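Local coordinates for AP205 bacteriophage COAT protein (Acinetobacter phage ap205, PDB 5FS4) that forms the protein capsid of a small single-stranded RNA phage, probably assembling from coat protein dimers, at residues B[32-37]-B[51-56]. The protein carries 2 engineered substitutions. Residues are numbered along the deposited sequence; the frame is centred on the assembly and turned at random.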
ATOM      1  N   ALA B  32      -3.905  -6.807 -10.065  1.00  7.52           N
ATOM      2  CA  ALA B  32      -3.245  -5.624 -10.665  1.00  7.28           C
ATOM      3  C   ALA B  32      -4.104  -5.185 -11.871  1.00  8.30           C
ATOM      4  O   ALA B  32      -4.391  -5.996 -12.761  1.00  8.09           O
ATOM      5  CB  ALA B  32      -1.790  -5.989 -11.087  1.00  7.47           C
ATOM      6  N   SER B  33      -4.554  -3.939 -11.867  1.00  8.55           N
ATOM      7  CA  SER B  33      -5.449  -3.449 -12.909  1.00 10.37           C
ATOM      8  C   SER B  33      -4.828  -2.152 -13.420  1.00  9.83           C
ATOM      9  O   SER B  33      -4.614  -1.233 -12.633  1.00  9.46           O
ATOM     10  CB  SER B  33      -6.794  -3.147 -12.299  1.00 12.71           C
ATOM     11  OG  SER B  33      -7.642  -2.645 -13.324  1.00 14.93           O
ATOM     12  N   LEU B  34      -4.534  -2.064 -14.702  1.00  9.96           N
ATOM     13  CA  LEU B  34      -3.802  -0.895 -15.228  1.00 10.14           C
ATOM     14  C   LEU B  34      -4.581  -0.146 -16.332  1.00 11.75           C
ATOM     15  O   LEU B  34      -5.138  -0.777 -17.225  1.00 11.16           O
ATOM     16  CB  LEU B  34      -2.494  -1.351 -15.856  1.00  9.71           C
ATOM     17  CG  LEU B  34      -1.575  -2.333 -15.118  1.00 10.07           C
ATOM     18  CD1 LEU B  34      -0.306  -2.506 -15.893  1.00  9.96           C
ATOM     19  CD2 LEU B  34      -1.262  -1.778 -13.736  1.00  9.96           C
ATOM     20  N   LEU B  35      -4.518   1.186 -16.343  1.00 12.98           N
ATOM     21  CA  LEU B  35      -5.186   1.938 -17.389  1.00 15.15           C
ATOM     22  C   LEU B  35      -4.164   2.914 -17.930  1.00 16.15           C
ATOM     23  O   LEU B  35      -3.641   3.688 -17.178  1.00 16.74           O
ATOM     24  CB  LEU B  35      -6.420   2.658 -16.813  1.00 17.12           C
ATOM     25  CG  LEU B  35      -7.410   3.297 -17.773  1.00 18.28           C
ATOM     26  CD1 LEU B  35      -8.524   3.924 -16.952  1.00 19.59           C
ATOM     27  CD2 LEU B  35      -6.784   4.360 -18.642  1.00 20.08           C
ATOM     28  N   ARG B  36      -3.912   2.873 -19.240  1.00 15.68           N
ATOM     29  CA  ARG B  36      -3.058   3.831 -19.914  1.00 16.59           C
ATOM     30  C   ARG B  36      -3.932   4.829 -20.687  1.00 18.85           C
ATOM     31  O   ARG B  36      -4.959   4.453 -21.305  1.00 17.91           O
ATOM     32  CB  ARG B  36      -2.092   3.135 -20.869  1.00 17.05           C
ATOM     33  CG  ARG B  36      -1.018   4.091 -21.408  1.00 18.43           C
ATOM     34  CD  ARG B  36      -0.052   3.363 -22.322  1.00 19.34           C
ATOM     35  NE  ARG B  36       0.891   4.260 -23.045  1.00 20.41           N
ATOM     36  CZ  ARG B  36       2.226   4.332 -22.885  1.00 20.79           C
ATOM     37  NH1 ARG B  36       2.879   3.602 -21.971  1.00 20.20           N
ATOM     38  NH2 ARG B  36       2.929   5.185 -23.627  1.00 20.63           N
ATOM     39  N   GLN B  37      -3.540   6.098 -20.680  1.00 20.41           N
ATOM     40  CA  GLN B  37      -4.358   7.129 -21.313  1.00 23.29           C
ATOM     41  C   GLN B  37      -3.531   8.307 -21.793  1.00 22.71           C
ATOM     42  O   GLN B  37      -2.801   8.873 -21.005  1.00 22.67           O
ATOM     43  CB  GLN B  37      -5.364   7.575 -20.272  1.00 25.92           C
ATOM     44  CG  GLN B  37      -6.433   8.484 -20.793  1.00 30.30           C
ATOM     45  CD  GLN B  37      -7.511   8.629 -19.766  1.00 33.46           C
ATOM     46  OE1 GLN B  37      -7.244   9.087 -18.658  1.00 36.68           O
ATOM     47  NE2 GLN B  37      -8.730   8.200 -20.104  1.00 35.47           N
ATOM     48  N   GLY B  51      -2.282   2.575 -12.166  1.00  8.85           N
ATOM     49  CA  GLY B  51      -2.267   1.175 -11.768  1.00  8.64           C
ATOM     50  C   GLY B  51      -2.813   0.961 -10.390  1.00  8.75           C
ATOM     51  O   GLY B  51      -2.405   1.615  -9.442  1.00  8.48           O
ATOM     52  N   GLN B  52      -3.703  -0.015 -10.260  1.00  9.59           N
ATOM     53  CA  GLN B  52      -4.404  -0.262  -8.980  1.00  9.80           C
ATOM     54  C   GLN B  52      -4.000  -1.634  -8.572  1.00  8.95           C
ATOM     55  O   GLN B  52      -4.243  -2.565  -9.337  1.00  9.53           O
ATOM     56  CB  GLN B  52      -5.908  -0.256  -9.155  1.00 11.14           C
ATOM     57  CG  GLN B  52      -6.660  -0.394  -7.851  1.00 12.94           C
ATOM     58  CD  GLN B  52      -8.126  -0.643  -8.048  1.00 16.18           C
ATOM     59  OE1 GLN B  52      -8.932   0.256  -7.902  1.00 17.57           O
ATOM     60  NE2 GLN B  52      -8.472  -1.888  -8.417  1.00 17.86           N
ATOM     61  N   TYR B  53      -3.447  -1.755  -7.374  1.00  7.74           N
ATOM     62  CA  TYR B  53      -2.888  -3.020  -6.846  1.00  7.23           C
ATOM     63  C   TYR B  53      -3.611  -3.332  -5.551  1.00  6.85           C
ATOM     64  O   TYR B  53      -3.582  -2.529  -4.644  1.00  6.69           O
ATOM     65  CB  TYR B  53      -1.388  -2.863  -6.580  1.00  7.17           C
ATOM     66  CG  TYR B  53      -0.612  -2.420  -7.764  1.00  7.78           C
ATOM     67  CD1 TYR B  53      -0.122  -3.374  -8.671  1.00  7.88           C
ATOM     68  CD2 TYR B  53      -0.414  -1.069  -8.058  1.00  8.09           C
ATOM     69  CE1 TYR B  53       0.574  -2.978  -9.817  1.00  8.24           C
ATOM     70  CE2 TYR B  53       0.230  -0.667  -9.244  1.00  8.37           C
ATOM     71  CZ  TYR B  53       0.729  -1.629 -10.123  1.00  8.61           C
ATOM     72  OH  TYR B  53       1.431  -1.171 -11.224  1.00  8.05           O
ATOM     73  N   VAL B  54      -4.256  -4.487  -5.446  1.00  6.74           N
ATOM     74  CA  VAL B  54      -5.120  -4.823  -4.288  1.00  7.06           C
ATOM     75  C   VAL B  54      -4.765  -6.203  -3.682  1.00  6.93           C
ATOM     76  O   VAL B  54      -4.634  -7.210  -4.376  1.00  6.78           O
ATOM     77  CB  VAL B  54      -6.654  -4.791  -4.642  1.00  6.78           C
ATOM     78  CG1 VAL B  54      -7.452  -5.054  -3.407  1.00  7.02           C
ATOM     79  CG2 VAL B  54      -7.072  -3.475  -5.250  1.00  6.87           C
ATOM     80  N   SER B  55      -4.532  -6.212  -2.363  1.00  7.17           N
ATOM     81  CA  SER B  55      -4.143  -7.441  -1.648  1.00  7.52           C
ATOM     82  C   SER B  55      -5.299  -7.747  -0.696  1.00  7.20           C
ATOM     83  O   SER B  55      -5.820  -6.838  -0.077  1.00  7.03           O
ATOM     84  CB  SER B  55      -2.862  -7.260  -0.841  1.00  7.78           C
ATOM     85  OG  SER B  55      -1.736  -6.937  -1.665  1.00  8.05           O
ATOM     86  N   VAL B  56      -5.712  -9.027  -0.625  1.00  6.72           N
ATOM     87  CA  VAL B  56      -6.803  -9.470   0.208  1.00  6.46           C
ATOM     88  C   VAL B  56      -6.423 -10.747   0.934  1.00  6.34           C
ATOM     89  O   VAL B  56      -5.860 -11.644   0.357  1.00  5.98           O
ATOM     90  CB  VAL B  56      -8.123  -9.705  -0.570  1.00  6.31           C
ATOM     91  CG1 VAL B  56      -9.208 -10.305   0.298  1.00  6.58           C
ATOM     92  CG2 VAL B  56      -8.616  -8.427  -1.212  1.00  6.39           C
TER
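Neighbouring antiparallel strands of a beta hairpin meet here in the middle of the coat protein's five-stranded sheet, where 32-37 and 51-56 run at 173° to each other. Their overlap is short and centres on the hydrogen-bonded pair S33 and Q52. S33 N donates to Q52 O (2.9 Å) and Q52 N returns the bond to S33 O (2.8 Å), both in the plane of the accepting carbonyl. A weaker CA-H...O contact flanks each bond, from A32 CA to Q52 O and from G51 CA to S33 O. A32 with Y53 and L34 with G51 flank this pair as non-hydrogen-bonded pairs. On their face of the sheet, Y53 CG lies anti to its carbonyl carbon (chi1 -56°), which lays the ring back along the strand. A32 CB meets the ring at CD1 (3.9 Å), while the L34 side chain crosses that of Y53 obliquely and sets CD2 3.7 Å from Y53 OH. G51 has no side chain, and the same methyl rests 3.7 Å from its CA. The second subunit covers this face, its L109 packing on A32, A115 on Y53 and G118 on L34: a sheet roofed by its dimer partner, as in coat proteins of the single-stranded RNA phages.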